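Local structure of periplasmic binding protein/LacI transcriptional regulator (4KQC) at residues V145-L148 with G154-R157; L148-T153 with V183-T188; R81-N86 with Q102-A107; A8-G13 with D56-K61. The protein probably binds a carbohydrate, as solute-binding proteins of bacterial ABC transporters do, capturing it for uptake. All coordinates share one frame; numbering follows the deposited sequence. Where two conformers were deposited one is given.

Contact 1: residues V145-L148 with G154-R157; sequences VLQL and GIGR
In L148 a chi1 of 61° leaves CG wedged between its own N and C, while in Q147 CG stands anti to the backbone N (chi1 167°); both side chains thereby come up against the first turn of the helix that begins at D152. L148 presses its branch onto bare backbone: CD2 lies 3.8 Å from CA of G154, a residue whose lack of a side chain allows so close a fit. The same CD2 reaches R157, passing 4.0 Å from its CD, on the aliphatic part of the arginine. Q147, extended, runs alongside I155 in the same direction. Its CG is 3.6 Å from G154 O and its NE2 is 4.0 Å from I155 CG1. This packing seats helix 152-171 against the end of strand 141-146, the opening step of a beta-alpha-beta unit in the second lobe of the periplasmic binding protein fold. No hydrogen bond joins the two segments, and the polar ends are served by others. Q147 NE2 donates to D149 O; the buried R157 guanidinium pairs with D251, bonds N113 and the backbone O of S212, and makes a cation-pi contact with F250. The chemistry is thus divided: the fit across the contact is van der Waals contact, mostly through carbon, while the arginine's charge is probably balanced chiefly by D251 beyond it.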
loop_
_atom_site.group_PDB
_atom_site.type_symbol
_atom_site.label_atom_id
_atom_site.label_comp_id
_atom_site.label_asym_id
_atom_site.label_seq_id
_atom_site.Cartn_x
_atom_site.Cartn_y
_atom_site.Cartn_z
ATOM N N VAL A 145 -13.205 0.839 7.940
ATOM C CA VAL A 145 -11.961 1.080 7.206
ATOM C C VAL A 145 -10.822 0.772 8.201
ATOM O O VAL A 145 -10.660 1.511 9.144
ATOM C CB VAL A 145 -11.910 2.531 6.734
ATOM C CG1 VAL A 145 -10.506 2.910 6.186
ATOM C CG2 VAL A 145 -13.039 2.811 5.733
ATOM N N LEU A 146 -10.023 -0.262 7.962
ATOM C CA LEU A 146 -8.894 -0.558 8.831
ATOM C C LEU A 146 -7.720 0.151 8.212
ATOM O O LEU A 146 -7.182 -0.284 7.172
ATOM C CB LEU A 146 -8.655 -2.067 8.927
ATOM C CG LEU A 146 -9.513 -2.796 9.968
ATOM C CD1 LEU A 146 -8.923 -2.620 11.365
ATOM C CD2 LEU A 146 -10.972 -2.377 9.958
ATOM N N GLN A 147 -7.378 1.271 8.832
ATOM C CA GLN A 147 -6.303 2.135 8.379
ATOM C C GLN A 147 -5.009 1.721 9.025
ATOM O O GLN A 147 -4.990 1.607 10.235
ATOM C CB GLN A 147 -6.671 3.569 8.798
ATOM C CG GLN A 147 -5.523 4.555 8.670
ATOM C CD GLN A 147 -5.914 5.982 8.997
ATOM O OE1 GLN A 147 -7.092 6.323 8.997
ATOM N NE2 GLN A 147 -4.935 6.815 9.288
ATOM N N LEU A 148 -3.973 1.423 8.235
ATOM C CA LEU A 148 -2.795 0.694 8.801
ATOM C C LEU A 148 -2.028 1.460 9.863
ATOM O O LEU A 148 -1.470 0.860 10.795
ATOM C CB LEU A 148 -1.856 0.192 7.671
ATOM C CG LEU A 148 -1.284 1.333 6.808
ATOM C CD1 LEU A 148 0.211 1.386 6.988
ATOM C CD2 LEU A 148 -1.623 1.294 5.348
ATOM N N GLY A 154 -0.727 5.427 5.423
ATOM C CA GLY A 154 -1.991 4.999 6.059
ATOM C C GLY A 154 -3.050 6.058 5.845
ATOM O O GLY A 154 -4.209 5.746 5.567
ATOM N N ILE A 155 -2.676 7.333 6.023
ATOM C CA ILE A 155 -3.657 8.432 5.855
ATOM C C ILE A 155 -4.199 8.432 4.411
ATOM O O ILE A 155 -5.385 8.515 4.185
ATOM C CB ILE A 155 -3.052 9.768 6.257
ATOM C CG1 ILE A 155 -2.742 9.760 7.794
ATOM C CG2 ILE A 155 -3.934 10.925 5.871
ATOM C CD1 ILE A 155 -1.840 10.902 8.183
ATOM N N GLY A 156 -3.308 8.353 3.439
ATOM C CA GLY A 156 -3.740 8.361 2.089
ATOM C C GLY A 156 -4.516 7.144 1.649
ATOM O O GLY A 156 -5.515 7.283 0.921
ATOM N N ARG A 157 -4.126 5.955 2.107
ATOM C CA ARG A 157 -4.915 4.760 1.746
ATOM C C ARG A 157 -6.294 4.767 2.383
ATOM O O ARG A 157 -7.222 4.189 1.834
ATOM C CB ARG A 157 -4.181 3.483 2.085
ATOM C CG ARG A 157 -2.948 3.257 1.231
ATOM C CD ARG A 157 -2.394 1.871 1.420
ATOM N NE ARG A 157 -1.214 1.611 0.618
ATOM C CZ ARG A 157 -0.601 0.434 0.587
ATOM N NH1 ARG A 157 -1.071 -0.572 1.263
ATOM N NH2 ARG A 157 0.430 0.221 -0.224
#

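Contact 2: residues L148-T153 with V183-T188; sequences LDNSDT and VIVPTT. With NO3 (nitrate ion), chain C.
The planar amide of N150 and the planar nitrate ion meet edge to edge, nearly coplanar, with V185 against one face of both. ND2 of N150 points between two nitrate oxygens, 2.9 Å from O2 and 3.2 Å from O3, the second bond being the straighter (151° against 134°). Against that face, V185 CG1, trans to its own N (chi1 179°), is 3.9 Å from N150 ND2 and 3.5 Å from nitrate O2; it also packs 4.0 Å from D149 CA. A branched valine suits this spot, one methyl serving the asparagine and the anion together. The nitrate probably came from the crystallisation liquor. The contact lies where the chain leaves the neighbouring parallel strands 141-146 and 179-184, the two strands of one beta-alpha-beta unit, with helix 152-171 starting directly after S151. D149 shapes that start as an Asx turn: its OD1 accepts from S151 N at 3.0 Å, met from well above the carboxylate plane. S151 itself occupies the N-cap position, and its OG takes a weak hydrogen bond from G154 N. At the start of the first segment, a water donates to L148 O at 2.8 Å and to P186 O at 2.7 Å, bridging two acceptors that need a donor between them.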
loop_
_atom_site.group_PDB
_atom_site.type_symbol
_atom_site.label_atom_id
_atom_site.label_comp_id
_atom_site.label_asym_id
_atom_site.label_seq_id
_atom_site.Cartn_x
_atom_site.Cartn_y
_atom_site.Cartn_z
ATOM N N LEU A 148 -3.973 1.423 8.235
ATOM C CA LEU A 148 -2.795 0.694 8.801
ATOM C C LEU A 148 -2.028 1.460 9.863
ATOM O O LEU A 148 -1.470 0.860 10.795
ATOM C CB LEU A 148 -1.856 0.192 7.671
ATOM C CG LEU A 148 -1.284 1.333 6.808
ATOM C CD1 LEU A 148 0.211 1.386 6.988
ATOM C CD2 LEU A 148 -1.623 1.294 5.348
ATOM N N ASP A 149 -1.958 2.770 9.737
ATOM C CA ASP A 149 -1.193 3.626 10.676
ATOM C C ASP A 149 -1.530 5.079 10.413
ATOM O O ASP A 149 -2.383 5.381 9.550
ATOM C CB ASP A 149 0.304 3.354 10.609
ATOM C CG ASP A 149 0.981 3.834 9.348
ATOM O OD1 ASP A 149 0.419 4.560 8.474
ATOM O OD2 ASP A 149 2.177 3.426 9.214
ATOM N N ASN A 150 -0.893 5.958 11.154
ATOM C CA ASN A 150 -1.028 7.421 10.990
ATOM C C ASN A 150 0.121 8.098 10.230
ATOM O O ASN A 150 0.420 9.270 10.487
ATOM C CB ASN A 150 -1.235 8.064 12.366
ATOM C CG ASN A 150 -2.586 7.766 12.940
ATOM O OD1 ASN A 150 -3.593 8.157 12.347
ATOM N ND2 ASN A 150 -2.639 7.061 14.024
ATOM N N SER A 151 0.736 7.363 9.353
ATOM C CA SER A 151 1.800 7.816 8.472
ATOM C C SER A 151 1.090 8.361 7.202
ATOM O O SER A 151 -0.117 8.126 6.968
ATOM C CB SER A 151 2.720 6.627 8.138
ATOM O OG SER A 151 2.113 5.741 7.136
ATOM N N ASP A 152 1.858 8.982 6.333
ATOM C CA ASP A 152 1.427 9.420 5.009
ATOM C C ASP A 152 0.715 8.315 4.222
ATOM O O ASP A 152 -0.320 8.545 3.611
ATOM C CB ASP A 152 2.699 9.884 4.281
ATOM C CG ASP A 152 2.443 10.451 2.956
ATOM O OD1 ASP A 152 1.589 11.345 2.868
ATOM O OD2 ASP A 152 3.178 10.034 2.015
ATOM N N THR A 153 1.288 7.122 4.236
ATOM C CA THR A 153 0.715 5.954 3.549
ATOM C C THR A 153 -0.639 5.526 4.131
ATOM O O THR A 153 -1.627 5.373 3.413
ATOM C CB THR A 153 1.674 4.765 3.633
ATOM O OG1 THR A 153 2.944 5.149 3.063
ATOM C CG2 THR A 153 1.108 3.546 2.971
ATOM N N VAL A 183 -13.588 4.538 10.723
ATOM C CA VAL A 183 -12.169 4.517 10.411
ATOM C C VAL A 183 -11.453 4.071 11.707
ATOM O O VAL A 183 -11.585 4.723 12.764
ATOM C CB VAL A 183 -11.652 5.865 9.853
ATOM C CG1 VAL A 183 -10.173 5.738 9.504
ATOM C CG2 VAL A 183 -12.495 6.230 8.623
ATOM N N ILE A 184 -10.786 2.928 11.647
ATOM C CA ILE A 184 -10.169 2.305 12.818
ATOM C C ILE A 184 -8.684 2.122 12.523
ATOM O O ILE A 184 -8.284 1.522 11.504
ATOM C CB ILE A 184 -10.817 0.916 13.038
ATOM C CG1 ILE A 184 -12.294 1.064 13.333
ATOM C CG2 ILE A 184 -10.115 0.165 14.157
ATOM C CD1 ILE A 184 -13.115 -0.141 12.932
ATOM N N VAL A 185 -7.830 2.592 13.424
ATOM C CA VAL A 185 -6.387 2.386 13.307
ATOM C C VAL A 185 -5.965 1.473 14.466
ATOM O O VAL A 185 -6.063 1.865 15.628
ATOM C CB VAL A 185 -5.629 3.717 13.439
ATOM C CG1 VAL A 185 -4.104 3.477 13.344
ATOM C CG2 VAL A 185 -6.099 4.757 12.435
ATOM N N PRO A 186 -5.436 0.292 14.157
ATOM C CA PRO A 186 -4.980 -0.523 15.274
ATOM C C PRO A 186 -3.758 0.098 15.933
ATOM O O PRO A 186 -2.980 0.807 15.295
ATOM C CB PRO A 186 -4.669 -1.878 14.643
ATOM C CG PRO A 186 -5.481 -1.880 13.382
ATOM C CD PRO A 186 -5.359 -0.425 12.894
ATOM N N THR A 187 -3.528 -0.228 17.201
ATOM C CA THR A 187 -2.469 0.461 17.958
ATOM C C THR A 187 -1.085 0.127 17.424
ATOM O O THR A 187 -0.168 0.932 17.517
ATOM C CB THR A 187 -2.613 0.233 19.477
ATOM O OG1 THR A 187 -1.688 1.098 20.188
ATOM C CG2 THR A 187 -2.409 -1.238 19.853
ATOM N N THR A 188 -0.952 -1.056 16.822
ATOM C CA THR A 188 0.217 -1.400 15.997
ATOM C C THR A 188 -0.237 -2.244 14.821
ATOM O O THR A 188 -1.421 -2.662 14.754
ATOM C CB THR A 188 1.293 -2.257 16.767
ATOM O OG1 THR A 188 0.796 -3.594 17.000
ATOM C CG2 THR A 188 1.749 -1.645 18.081
HETATM N N NO3 C . -5.304 6.336 16.162
HETATM O O1 NO3 C . -6.148 6.011 16.993
HETATM O O2 NO3 C . -4.137 5.651 16.098
HETATM O O3 NO3 C . -5.558 7.357 15.252
HETATM O O HOH W 1 -0.984 1.179 13.556
#

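Contact 3: residues R81-N86 with Q102-A107; sequences RIKEKN and QGAVLA
The last turn of helix 76-84 comes nearest the bend before strand 105-110 at K83 and A104, whose CA atoms are 5.6 Å apart, the bend itself being made by positive phi at Q102 and G103. K83 carries most of the contact. Trans about CA-CB (chi1 -173°) and extended over the rest of its chain, it stretches past A104 to the carbonyl of Q102. Its root touches the alanine, CB to CB at 4.0 Å, and a methyl is small enough to sit beside the helix there. Farther out, CE is 3.3 Å from Q102 O, and NZ donates to that oxygen at 2.8 Å. The ammonium approaches at a C=O...N angle of 157°, tilted 22° from the carbonyl plane. The amide of Q102 turns elsewhere, its NE2 bonding T76 O and Q100 O, so that the residue ties the bend to the helix by a second route. At the end of the helix comes a Schellman motif: N86, with positive phi, returns its N to K83 O at 3.0 Å, and asparagine tolerates that conformation well. The contact joins helix 76-84 to the bend before strand 105-110, past the intervening strand 89-92, at the surface of the first lobe. A single charged donor grips a neutral backbone acceptor, and this ammonium-carbonyl bond helps fix the bend against the helix at an exposed edge.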
loop_
_atom_site.group_PDB
_atom_site.type_symbol
_atom_site.label_atom_id
_atom_site.label_comp_id
_atom_site.label_asym_id
_atom_site.label_seq_id
_atom_site.Cartn_x
_atom_site.Cartn_y
_atom_site.Cartn_z
ATOM N N ARG A 81 22.242 15.753 5.143
ATOM C CA ARG A 81 23.591 15.534 4.578
ATOM C C ARG A 81 23.563 15.379 3.048
ATOM O O ARG A 81 24.416 15.909 2.348
ATOM C CB ARG A 81 24.304 14.372 5.370
ATOM C CG ARG A 81 25.760 14.096 5.038
ATOM C CD ARG A 81 26.481 13.440 6.218
ATOM N NE ARG A 81 26.146 12.046 6.322
ATOM C CZ ARG A 81 26.862 11.050 5.797
ATOM N NH1 ARG A 81 26.423 9.782 5.892
ATOM N NH2 ARG A 81 27.972 11.302 5.123
ATOM N N ILE A 82 22.619 14.601 2.575
ATOM C CA ILE A 82 22.409 14.431 1.101
ATOM C C ILE A 82 22.270 15.795 0.450
ATOM O O ILE A 82 22.858 16.074 -0.607
ATOM C CB ILE A 82 21.204 13.512 0.838
ATOM C CG1 ILE A 82 21.544 12.040 1.154
ATOM C CG2 ILE A 82 20.757 13.678 -0.604
ATOM C CD1 ILE A 82 20.328 11.110 1.235
ATOM N N LYS A 83 21.439 16.637 1.059
ATOM C CA LYS A 83 21.164 17.991 0.517
ATOM C C LYS A 83 22.454 18.794 0.474
ATOM O O LYS A 83 22.809 19.354 -0.560
ATOM C CB LYS A 83 20.071 18.692 1.314
ATOM C CG LYS A 83 19.653 20.004 0.674
ATOM C CD LYS A 83 18.670 20.738 1.545
ATOM C CE LYS A 83 17.950 21.729 0.664
ATOM N NZ LYS A 83 16.984 22.541 1.425
ATOM N N GLU A 84 23.221 18.774 1.575
ATOM C CA GLU A 84 24.485 19.490 1.596
ATOM C C GLU A 84 25.496 19.014 0.567
ATOM O O GLU A 84 26.176 19.822 -0.074
ATOM C CB GLU A 84 25.060 19.356 3.002
ATOM C CG GLU A 84 26.297 20.227 3.242
ATOM C CD GLU A 84 27.612 19.638 2.790
ATOM O OE1 GLU A 84 27.686 18.414 2.540
ATOM O OE2 GLU A 84 28.597 20.442 2.717
ATOM N N LYS A 85 25.563 17.701 0.360
ATOM C CA LYS A 85 26.477 17.089 -0.600
ATOM C C LYS A 85 25.987 17.247 -2.050
ATOM O O LYS A 85 26.687 16.863 -2.982
ATOM C CB LYS A 85 26.712 15.588 -0.296
ATOM C CG LYS A 85 27.488 15.392 0.984
ATOM C CD LYS A 85 27.497 13.932 1.407
ATOM C CE LYS A 85 28.418 13.082 0.527
ATOM N NZ LYS A 85 29.861 13.363 0.776
ATOM N N ASN A 86 24.801 17.790 -2.234
ATOM C CA ASN A 86 24.215 17.940 -3.572
ATOM C C ASN A 86 24.135 16.642 -4.356
ATOM O O ASN A 86 24.274 16.655 -5.600
ATOM C CB ASN A 86 24.974 19.022 -4.396
ATOM C CG ASN A 86 24.820 20.405 -3.810
ATOM O OD1 ASN A 86 25.826 21.121 -3.577
ATOM N ND2 ASN A 86 23.591 20.789 -3.535
ATOM N N GLN A 102 12.877 18.202 3.425
ATOM C CA GLN A 102 13.751 19.365 3.444
ATOM C C GLN A 102 14.087 19.960 2.057
ATOM O O GLN A 102 15.186 20.487 1.841
ATOM C CB GLN A 102 15.043 18.996 4.226
ATOM C CG GLN A 102 14.831 18.668 5.695
ATOM C CD GLN A 102 16.042 17.980 6.338
ATOM O OE1 GLN A 102 17.044 18.605 6.665
ATOM N NE2 GLN A 102 15.969 16.681 6.480
ATOM N N GLY A 103 13.136 19.887 1.116
ATOM C CA GLY A 103 13.388 20.429 -0.204
ATOM C C GLY A 103 14.345 19.658 -1.041
ATOM O O GLY A 103 14.812 20.210 -2.015
ATOM N N ALA A 104 14.767 18.485 -0.585
ATOM C CA ALA A 104 15.842 17.738 -1.266
ATOM C C ALA A 104 15.337 16.647 -2.231
ATOM O O ALA A 104 16.140 16.084 -3.006
ATOM C CB ALA A 104 16.775 17.155 -0.244
ATOM N N VAL A 105 14.049 16.322 -2.164
ATOM C CA VAL A 105 13.555 15.218 -2.947
ATOM C C VAL A 105 13.105 15.768 -4.325
ATOM O O VAL A 105 12.139 16.489 -4.405
ATOM C CB VAL A 105 12.415 14.454 -2.235
ATOM C CG1 VAL A 105 11.882 13.353 -3.165
ATOM C CG2 VAL A 105 12.901 13.938 -0.893
ATOM N N LEU A 106 13.796 15.356 -5.377
ATOM C CA LEU A 106 13.514 15.867 -6.695
ATOM C C LEU A 106 12.233 15.354 -7.352
ATOM O O LEU A 106 11.578 16.094 -8.120
ATOM C CB LEU A 106 14.708 15.602 -7.610
ATOM C CG LEU A 106 16.011 16.340 -7.332
ATOM C CD1 LEU A 106 17.141 15.735 -8.149
ATOM C CD2 LEU A 106 15.867 17.789 -7.720
ATOM N N ALA A 107 11.945 14.088 -7.104
ATOM C CA ALA A 107 10.858 13.354 -7.696
ATOM C C ALA A 107 10.740 12.031 -6.970
ATOM O O ALA A 107 11.703 11.587 -6.307
ATOM C CB ALA A 107 11.098 13.144 -9.165
#

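Contact 4: residues A8-G13 with D56-K61; sequences AVVSKG and DSEINK
A8 opens the meeting of strand 6-10 with helix 48-60, in the parallel-sheet lobe of a periplasmic binding protein, where helices cover a central sheet. Its methyl points at the helix and sits against E58, with CB 3.3 Å from OE1 and 3.8 Å from E58 CB; so small a side chain lets the glutamate fold down over the strand. V9 turns its side chain away from the helix, onto F39, as alternation along a strand requires. V10 faces the helix again: CG2 lies 4.1 Å from E58 CG, the two side chains passing antiparallel, flank to flank, and a beta-branched residue suits the extended backbone. Beyond the strand, S11 accepts from G13 N through OG at 3.0 Å, an ST turn that leads the chain out of the sheet, with glycine at a positive phi. On the helix side, E58 meets both A8 and V10. A bend at chi2 (-59°) folds its carboxylate back beside A8, and there OE1 is bonded by the hydroxyl of Y6. Its other oxygen is held by K61, three residues on, in a salt bridge that probably eases the cost of burying the charge: K61 NZ meets OE2 on the syn side at 2.8 Å, 20° out of the carboxylate plane.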
loop_
_atom_site.group_PDB
_atom_site.type_symbol
_atom_site.label_atom_id
_atom_site.label_comp_id
_atom_site.label_asym_id
_atom_site.label_seq_id
_atom_site.Cartn_x
_atom_site.Cartn_y
_atom_site.Cartn_z
ATOM N N ALA A 8 22.889 4.516 -5.625
ATOM C CA ALA A 8 22.493 3.805 -4.420
ATOM C C ALA A 8 20.996 3.718 -4.348
ATOM O O ALA A 8 20.297 4.740 -4.498
ATOM C CB ALA A 8 22.981 4.559 -3.202
ATOM N N VAL A 9 20.504 2.503 -4.154
ATOM C CA VAL A 9 19.097 2.270 -3.929
ATOM C C VAL A 9 18.880 1.676 -2.535
ATOM O O VAL A 9 19.349 0.561 -2.263
ATOM C CB VAL A 9 18.472 1.340 -4.967
ATOM C CG1 VAL A 9 16.992 1.184 -4.686
ATOM C CG2 VAL A 9 18.707 1.920 -6.365
ATOM N N VAL A 10 18.250 2.442 -1.630
ATOM C CA VAL A 10 18.002 2.002 -0.270
ATOM C C VAL A 10 16.534 1.675 -0.155
ATOM O O VAL A 10 15.694 2.560 -0.258
ATOM C CB VAL A 10 18.475 3.070 0.725
ATOM C CG1 VAL A 10 18.137 2.630 2.136
ATOM C CG2 VAL A 10 19.959 3.360 0.533
ATOM N N SER A 11 16.242 0.385 -0.006
ATOM C CA SER A 11 14.924 -0.159 -0.119
ATOM C C SER A 11 14.369 -0.480 1.269
ATOM O O SER A 11 15.113 -0.337 2.292
ATOM C CB SER A 11 15.007 -1.500 -0.893
ATOM O OG SER A 11 15.622 -2.497 -0.069
ATOM N N LYS A 12 13.172 -1.019 1.349
ATOM C CA LYS A 12 12.653 -1.494 2.676
ATOM C C LYS A 12 13.064 -2.920 3.047
ATOM O O LYS A 12 12.642 -3.459 4.078
ATOM C CB LYS A 12 11.140 -1.364 2.720
ATOM C CG LYS A 12 10.596 0.057 2.512
ATOM C CD LYS A 12 9.136 0.156 2.890
ATOM C CE LYS A 12 8.547 1.491 2.456
ATOM N NZ LYS A 12 7.176 1.634 2.979
ATOM N N GLY A 13 13.975 -3.515 2.281
ATOM C CA GLY A 13 14.351 -4.898 2.486
ATOM C C GLY A 13 13.345 -5.904 2.014
ATOM O O GLY A 13 12.360 -5.548 1.364
ATOM N N ASP A 56 23.399 6.036 5.514
ATOM C CA ASP A 56 24.657 6.698 5.751
ATOM C C ASP A 56 25.832 6.121 5.017
ATOM O O ASP A 56 26.651 6.875 4.471
ATOM C CB ASP A 56 24.974 6.661 7.234
ATOM C CG ASP A 56 24.198 7.767 8.012
ATOM O OD1 ASP A 56 23.958 8.850 7.431
ATOM O OD2 ASP A 56 23.898 7.585 9.212
ATOM N N SER A 57 25.955 4.794 5.078
ATOM C CA SER A 57 27.007 4.094 4.368
ATOM C C SER A 57 26.998 4.379 2.860
ATOM O O SER A 57 28.036 4.598 2.251
ATOM C CB SER A 57 26.924 2.587 4.715
ATOM O OG SER A 57 27.325 2.359 6.093
ATOM N N GLU A 58 25.816 4.439 2.247
ATOM C CA GLU A 58 25.696 4.720 0.852
ATOM C C GLU A 58 26.034 6.206 0.550
ATOM O O GLU A 58 26.661 6.491 -0.467
ATOM C CB GLU A 58 24.271 4.366 0.361
ATOM C CG GLU A 58 23.989 2.875 0.322
ATOM C CD GLU A 58 24.948 2.114 -0.597
ATOM O OE1 GLU A 58 25.085 2.524 -1.745
ATOM O OE2 GLU A 58 25.680 1.163 -0.173
ATOM N N ILE A 59 25.619 7.109 1.419
ATOM C CA ILE A 59 25.933 8.523 1.228
ATOM C C ILE A 59 27.470 8.678 1.191
ATOM O O ILE A 59 28.033 9.419 0.379
ATOM C CB ILE A 59 25.334 9.380 2.356
ATOM C CG1 ILE A 59 23.817 9.406 2.293
ATOM C CG2 ILE A 59 25.893 10.794 2.256
ATOM C CD1 ILE A 59 23.143 9.939 3.517
ATOM N N ASN A 60 28.142 8.016 2.107
ATOM C CA ASN A 60 29.570 8.090 2.196
ATOM C C ASN A 60 30.338 7.662 0.959
ATOM O O ASN A 60 31.506 8.076 0.760
ATOM C CB ASN A 60 30.070 7.266 3.404
ATOM C CG ASN A 60 29.652 7.812 4.742
ATOM O OD1 ASN A 60 29.196 8.919 4.849
ATOM N ND2 ASN A 60 29.740 6.983 5.756
ATOM N N LYS A 61 29.721 6.826 0.112
ATOM C CA LYS A 61 30.271 6.402 -1.187
ATOM C C LYS A 61 30.308 7.449 -2.290
ATOM O O LYS A 61 30.856 7.172 -3.407
ATOM C CB LYS A 61 29.523 5.179 -1.696
ATOM C CG LYS A 61 29.637 3.980 -0.756
ATOM C CD LYS A 61 28.900 2.776 -1.350
ATOM C CE LYS A 61 29.028 1.546 -0.488
ATOM N NZ LYS A 61 28.217 0.435 -1.049
#

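Along the chain the order is contact 4, contact 3, then contacts 1 and 2, which start from the same stretch and share L148. Contacts 4 and 3 belong to the first lobe and its parallel sheet; their centres are 14 Å apart, and they meet where R81 of helix 76-84 binds D56 and N60 of helix 48-60. Contacts 1 and 2 belong to the second lobe, centres 6 Å apart, both using helix 152-171 and joined through the neighbouring strands 141-146 and 179-184. Between the pairs the centres stand about 27 or 28 Å apart, yet the nearest atoms of contacts 2 and 4 are about 6 Å apart, consistent with two lobes facing each other across a cleft, as in sugar-binding relatives.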